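Local coordinates for protein exopolygalacturonate lyase (Vibrio vulnificus, PDB 5A29) that probably cleaves pectate chains by metal-assisted beta-elimination, as a manganese-binding lyase of polysaccharide lyase family 2, at residues A123-R134 and H196-D204. Sequence-based numbering, arbitrary orientation.
Sequences ADNGLFYWGGHR and HGSYSKNYD. With MN (manganese (II) ion), chain C; EDO (1,2-ethanediol), chain G; EDO (1,2-ethanediol), chain K.
His133 and His196 join two loops at a manganese ion, in a loop-to-loop contact between segment 123-134, which follows helix 105-120, and segment 196-204, well after helix 170-184. Each imidazole gives NE2 to the metal at 2.1 Å, the ring planes turned 74° apart; Glu154 and a water are further ligands, while ND1 of His133 donates to the carbonyl of His550, which helps fix that ring's rotation. Away from the metal, Tyr199 lies across the first loop. Its OH donates to Phe128 O over 2.8 Å, a bond near the plane of the phenol. One ring face receives CD1 of Tyr129, 3.5 Å from Tyr199 CE1, with the planes inclined at 44°, and Ala123 CB and Leu127 CB also touch the ring. Arg134 brings NH1 within 3.6 Å of Tyr199 CD2. At the far end Asn125 joins two turns. Its side chain is turned back over its own backbone (chi1 72°), which points ND2 at Lys201 O, 2.9 Å away and met on a lone pair; ND2 reaches Ser198 O more weakly, while OD1 accepts from Leu127 N in an Asx turn. A water donates to Tyr199 O and accepts weakly from Asn125 N. The two loops, distant in sequence, are thus tied three times over: by the shared metal, the Tyr199 hydroxyl bond and the Asn125 amide.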
loop_
_atom_site.group_PDB
_atom_site.type_symbol
_atom_site.label_atom_id
_atom_site.label_comp_id
_atom_site.label_asym_id
_atom_site.label_seq_id
_atom_site.Cartn_x
_atom_site.Cartn_y
_atom_site.Cartn_z
ATOM N N ALA A 123 2.606 -23.188 -2.002
ATOM C CA ALA A 123 3.489 -23.979 -2.898
ATOM C C ALA A 123 4.589 -24.737 -2.142
ATOM O O ALA A 123 4.954 -24.373 -0.986
ATOM C CB ALA A 123 4.123 -23.053 -3.935
ATOM N N ASP A 124 5.182 -25.762 -2.808
ATOM C CA ASP A 124 6.311 -26.470 -2.193
ATOM C C ASP A 124 7.468 -25.563 -1.836
ATOM O O ASP A 124 8.147 -25.821 -0.867
ATOM C CB ASP A 124 6.830 -27.616 -3.066
ATOM C CG ASP A 124 5.801 -28.693 -3.270
ATOM O OD1 ASP A 124 4.931 -28.875 -2.368
ATOM O OD2 ASP A 124 5.839 -29.324 -4.351
ATOM N N ASN A 125 7.648 -24.456 -2.570
ATOM C CA ASN A 125 8.816 -23.569 -2.334
ATOM C C ASN A 125 8.615 -22.537 -1.220
ATOM O O ASN A 125 9.555 -21.822 -0.834
ATOM C CB ASN A 125 9.305 -22.930 -3.636
ATOM C CG ASN A 125 8.364 -21.851 -4.191
ATOM O OD1 ASN A 125 7.261 -21.600 -3.650
ATOM N ND2 ASN A 125 8.806 -21.194 -5.299
ATOM N N GLY A 126 7.397 -22.510 -0.666
ATOM C CA GLY A 126 7.092 -21.655 0.495
ATOM C C GLY A 126 6.247 -20.421 0.108
ATOM O O GLY A 126 5.738 -19.750 0.993
ATOM N N LEU A 127 6.055 -20.181 -1.187
ATOM C CA LEU A 127 5.220 -19.054 -1.674
ATOM C C LEU A 127 3.721 -19.374 -1.519
ATOM O O LEU A 127 3.249 -20.445 -1.929
ATOM C CB LEU A 127 5.498 -18.739 -3.138
ATOM C CG LEU A 127 6.886 -18.109 -3.466
ATOM C CD1 LEU A 127 7.053 -17.950 -4.969
ATOM C CD2 LEU A 127 7.072 -16.803 -2.685
ATOM N N PHE A 128 2.953 -18.403 -1.024
ATOM C CA PHE A 128 1.501 -18.566 -0.971
ATOM C C PHE A 128 0.914 -18.506 -2.347
ATOM O O PHE A 128 1.288 -17.635 -3.207
ATOM C CB PHE A 128 0.836 -17.443 -0.102
ATOM C CG PHE A 128 1.269 -17.426 1.329
ATOM C CD1 PHE A 128 2.069 -18.430 1.866
ATOM C CD2 PHE A 128 0.811 -16.411 2.189
ATOM C CE1 PHE A 128 2.458 -18.397 3.196
ATOM C CE2 PHE A 128 1.182 -16.373 3.526
ATOM C CZ PHE A 128 2.008 -17.381 4.042
ATOM N N TYR A 129 -0.188 -19.239 -2.531
ATOM C CA TYR A 129 -1.027 -19.016 -3.712
ATOM C C TYR A 129 -1.997 -17.843 -3.532
ATOM O O TYR A 129 -3.151 -18.039 -3.122
ATOM C CB TYR A 129 -1.833 -20.262 -4.100
ATOM C CG TYR A 129 -0.923 -21.474 -4.461
ATOM C CD1 TYR A 129 -0.025 -21.383 -5.528
ATOM C CD2 TYR A 129 -1.001 -22.687 -3.744
ATOM C CE1 TYR A 129 0.806 -22.469 -5.868
ATOM C CE2 TYR A 129 -0.172 -23.790 -4.077
ATOM C CZ TYR A 129 0.706 -23.660 -5.150
ATOM O OH TYR A 129 1.522 -24.698 -5.540
ATOM N N TRP A 130 -1.574 -16.656 -3.944
ATOM C CA TRP A 130 -2.335 -15.410 -3.715
ATOM C C TRP A 130 -1.697 -14.319 -4.579
ATOM O O TRP A 130 -0.758 -14.597 -5.368
ATOM C CB TRP A 130 -2.319 -15.029 -2.207
ATOM C CG TRP A 130 -0.966 -14.543 -1.693
ATOM C CD1 TRP A 130 0.239 -14.526 -2.390
ATOM C CD2 TRP A 130 -0.677 -14.037 -0.400
ATOM N NE1 TRP A 130 1.223 -13.962 -1.600
ATOM C CE2 TRP A 130 0.714 -13.717 -0.360
ATOM C CE3 TRP A 130 -1.454 -13.800 0.743
ATOM C CZ2 TRP A 130 1.315 -13.164 0.756
ATOM C CZ3 TRP A 130 -0.835 -13.290 1.872
ATOM C CH2 TRP A 130 0.534 -12.960 1.867
ATOM N N GLY A 131 -2.224 -13.094 -4.494
ATOM C CA GLY A 131 -1.562 -11.949 -5.121
ATOM C C GLY A 131 -2.151 -11.596 -6.464
ATOM O O GLY A 131 -3.282 -11.981 -6.810
ATOM N N GLY A 132 -1.400 -10.805 -7.203
ATOM C CA GLY A 132 -1.910 -10.156 -8.418
ATOM C C GLY A 132 -2.288 -11.095 -9.568
ATOM O O GLY A 132 -3.089 -10.709 -10.441
ATOM N N HIS A 133 -1.724 -12.297 -9.596
ATOM C CA HIS A 133 -1.894 -13.204 -10.780
ATOM C C HIS A 133 -2.142 -14.605 -10.309
ATOM O O HIS A 133 -1.934 -15.564 -11.080
ATOM C CB HIS A 133 -0.615 -13.229 -11.646
ATOM C CG HIS A 133 -0.287 -11.950 -12.349
ATOM N ND1 HIS A 133 -1.191 -11.227 -13.083
ATOM C CD2 HIS A 133 0.886 -11.283 -12.444
ATOM C CE1 HIS A 133 -0.594 -10.160 -13.608
ATOM N NE2 HIS A 133 0.671 -10.176 -13.232
ATOM N N ARG A 134 -2.583 -14.786 -9.047
ATOM C CA ARG A 134 -2.952 -16.128 -8.607
ATOM C C ARG A 134 -4.003 -16.071 -7.481
ATOM O O ARG A 134 -3.840 -15.328 -6.523
ATOM C CB ARG A 134 -1.749 -16.903 -8.020
ATOM C CG ARG A 134 -1.868 -18.433 -8.210
ATOM C CD ARG A 134 -1.549 -18.748 -9.675
ATOM N NE ARG A 134 -1.963 -20.080 -10.153
ATOM C CZ ARG A 134 -1.259 -21.167 -9.923
ATOM N NH1 ARG A 134 -0.183 -21.083 -9.144
ATOM N NH2 ARG A 134 -1.647 -22.339 -10.428
ATOM N N HIS A 196 7.277 -10.963 -11.104
ATOM C CA HIS A 196 6.524 -12.194 -11.308
ATOM C C HIS A 196 7.266 -13.382 -10.752
ATOM O O HIS A 196 8.089 -13.971 -11.448
ATOM C CB HIS A 196 6.255 -12.378 -12.790
ATOM C CG HIS A 196 5.276 -11.405 -13.332
ATOM N ND1 HIS A 196 5.149 -11.137 -14.676
ATOM C CD2 HIS A 196 4.393 -10.590 -12.693
ATOM C CE1 HIS A 196 4.187 -10.229 -14.848
ATOM N NE2 HIS A 196 3.708 -9.902 -13.658
ATOM N N GLY A 197 7.029 -13.721 -9.489
ATOM C CA GLY A 197 7.826 -14.743 -8.805
ATOM C C GLY A 197 7.398 -16.154 -9.196
ATOM O O GLY A 197 6.156 -16.459 -9.357
ATOM N N SER A 198 8.386 -17.031 -9.410
ATOM C CA SER A 198 8.032 -18.353 -9.942
ATOM C C SER A 198 7.646 -19.334 -8.834
ATOM O O SER A 198 8.383 -19.469 -7.847
ATOM C CB SER A 198 9.223 -18.990 -10.721
ATOM O OG SER A 198 8.782 -20.293 -11.081
ATOM N N TYR A 199 6.519 -20.030 -8.999
ATOM C CA TYR A 199 6.181 -21.123 -8.067
ATOM C C TYR A 199 7.135 -22.371 -8.235
ATOM O O TYR A 199 7.072 -23.278 -7.425
ATOM C CB TYR A 199 4.694 -21.545 -8.129
ATOM C CG TYR A 199 3.753 -20.476 -7.568
ATOM C CD1 TYR A 199 3.679 -20.237 -6.176
ATOM C CD2 TYR A 199 3.027 -19.658 -8.419
ATOM C CE1 TYR A 199 2.817 -19.271 -5.647
ATOM C CE2 TYR A 199 2.178 -18.658 -7.901
ATOM C CZ TYR A 199 2.101 -18.461 -6.532
ATOM O OH TYR A 199 1.310 -17.452 -6.027
ATOM N N SER A 200 8.018 -22.347 -9.234
ATOM C CA SER A 200 9.043 -23.412 -9.430
ATOM C C SER A 200 10.415 -23.027 -8.910
ATOM O O SER A 200 11.347 -23.761 -9.126
ATOM C CB SER A 200 9.251 -23.671 -10.914
ATOM O OG SER A 200 8.032 -23.959 -11.532
ATOM N N LYS A 201 10.584 -21.844 -8.323
ATOM C CA LYS A 201 11.905 -21.429 -7.871
ATOM C C LYS A 201 12.211 -22.284 -6.664
ATOM O O LYS A 201 11.324 -22.467 -5.839
ATOM C CB LYS A 201 11.882 -19.929 -7.509
ATOM C CG LYS A 201 13.167 -19.406 -6.921
ATOM C CD LYS A 201 14.050 -18.892 -8.060
ATOM C CE LYS A 201 15.461 -18.585 -7.541
ATOM N NZ LYS A 201 16.326 -18.432 -8.743
ATOM N N ASN A 202 13.433 -22.825 -6.523
ATOM C CA ASN A 202 13.761 -23.571 -5.278
ATOM C C ASN A 202 13.921 -22.745 -4.006
ATOM O O ASN A 202 14.552 -21.713 -4.003
ATOM C CB ASN A 202 15.024 -24.433 -5.477
ATOM C CG ASN A 202 14.824 -25.454 -6.581
ATOM O OD1 ASN A 202 14.350 -26.563 -6.341
ATOM N ND2 ASN A 202 15.063 -25.036 -7.804
ATOM N N TYR A 203 13.337 -23.240 -2.923
ATOM C CA TYR A 203 13.453 -22.665 -1.610
ATOM C C TYR A 203 14.901 -22.677 -1.179
ATOM O O TYR A 203 15.595 -23.644 -1.438
ATOM C CB TYR A 203 12.602 -23.447 -0.600
ATOM C CG TYR A 203 12.709 -22.871 0.796
ATOM C CD1 TYR A 203 12.071 -21.663 1.117
ATOM C CD2 TYR A 203 13.452 -23.505 1.800
ATOM C CE1 TYR A 203 12.192 -21.090 2.385
ATOM C CE2 TYR A 203 13.561 -22.945 3.088
ATOM C CZ TYR A 203 12.897 -21.736 3.366
ATOM O OH TYR A 203 13.025 -21.127 4.604
ATOM N N ASP A 204 15.332 -21.653 -0.451
ATOM C CA ASP A 204 16.661 -21.640 0.147
ATOM C C ASP A 204 16.631 -21.060 1.548
ATOM O O ASP A 204 16.425 -19.845 1.737
ATOM C CB ASP A 204 17.633 -20.871 -0.765
ATOM C CG ASP A 204 19.058 -20.772 -0.193
ATOM O OD1 ASP A 204 19.371 -21.266 0.935
ATOM O OD2 ASP A 204 19.853 -20.078 -0.865
HETATM MN MN MN C . 2.078 -8.596 -13.401
HETATM C C1 EDO G . 9.536 -10.613 -14.014
HETATM O O1 EDO G . 9.703 -11.266 -12.735
HETATM C C2 EDO G . 8.746 -9.299 -13.933
HETATM O O2 EDO G . 9.574 -8.144 -13.591
HETATM C C1 EDO K . 22.717 -18.424 -0.386
HETATM O O1 EDO K . 22.641 -19.844 -0.572
HETATM C C2 EDO K . 23.133 -18.207 1.050
HETATM O O2 EDO K . 24.425 -18.812 1.175
HETATM O O HOH W 1 6.960 -24.798 -5.285
HETATM O O HOH W 2 0.384 -7.143 -13.042
#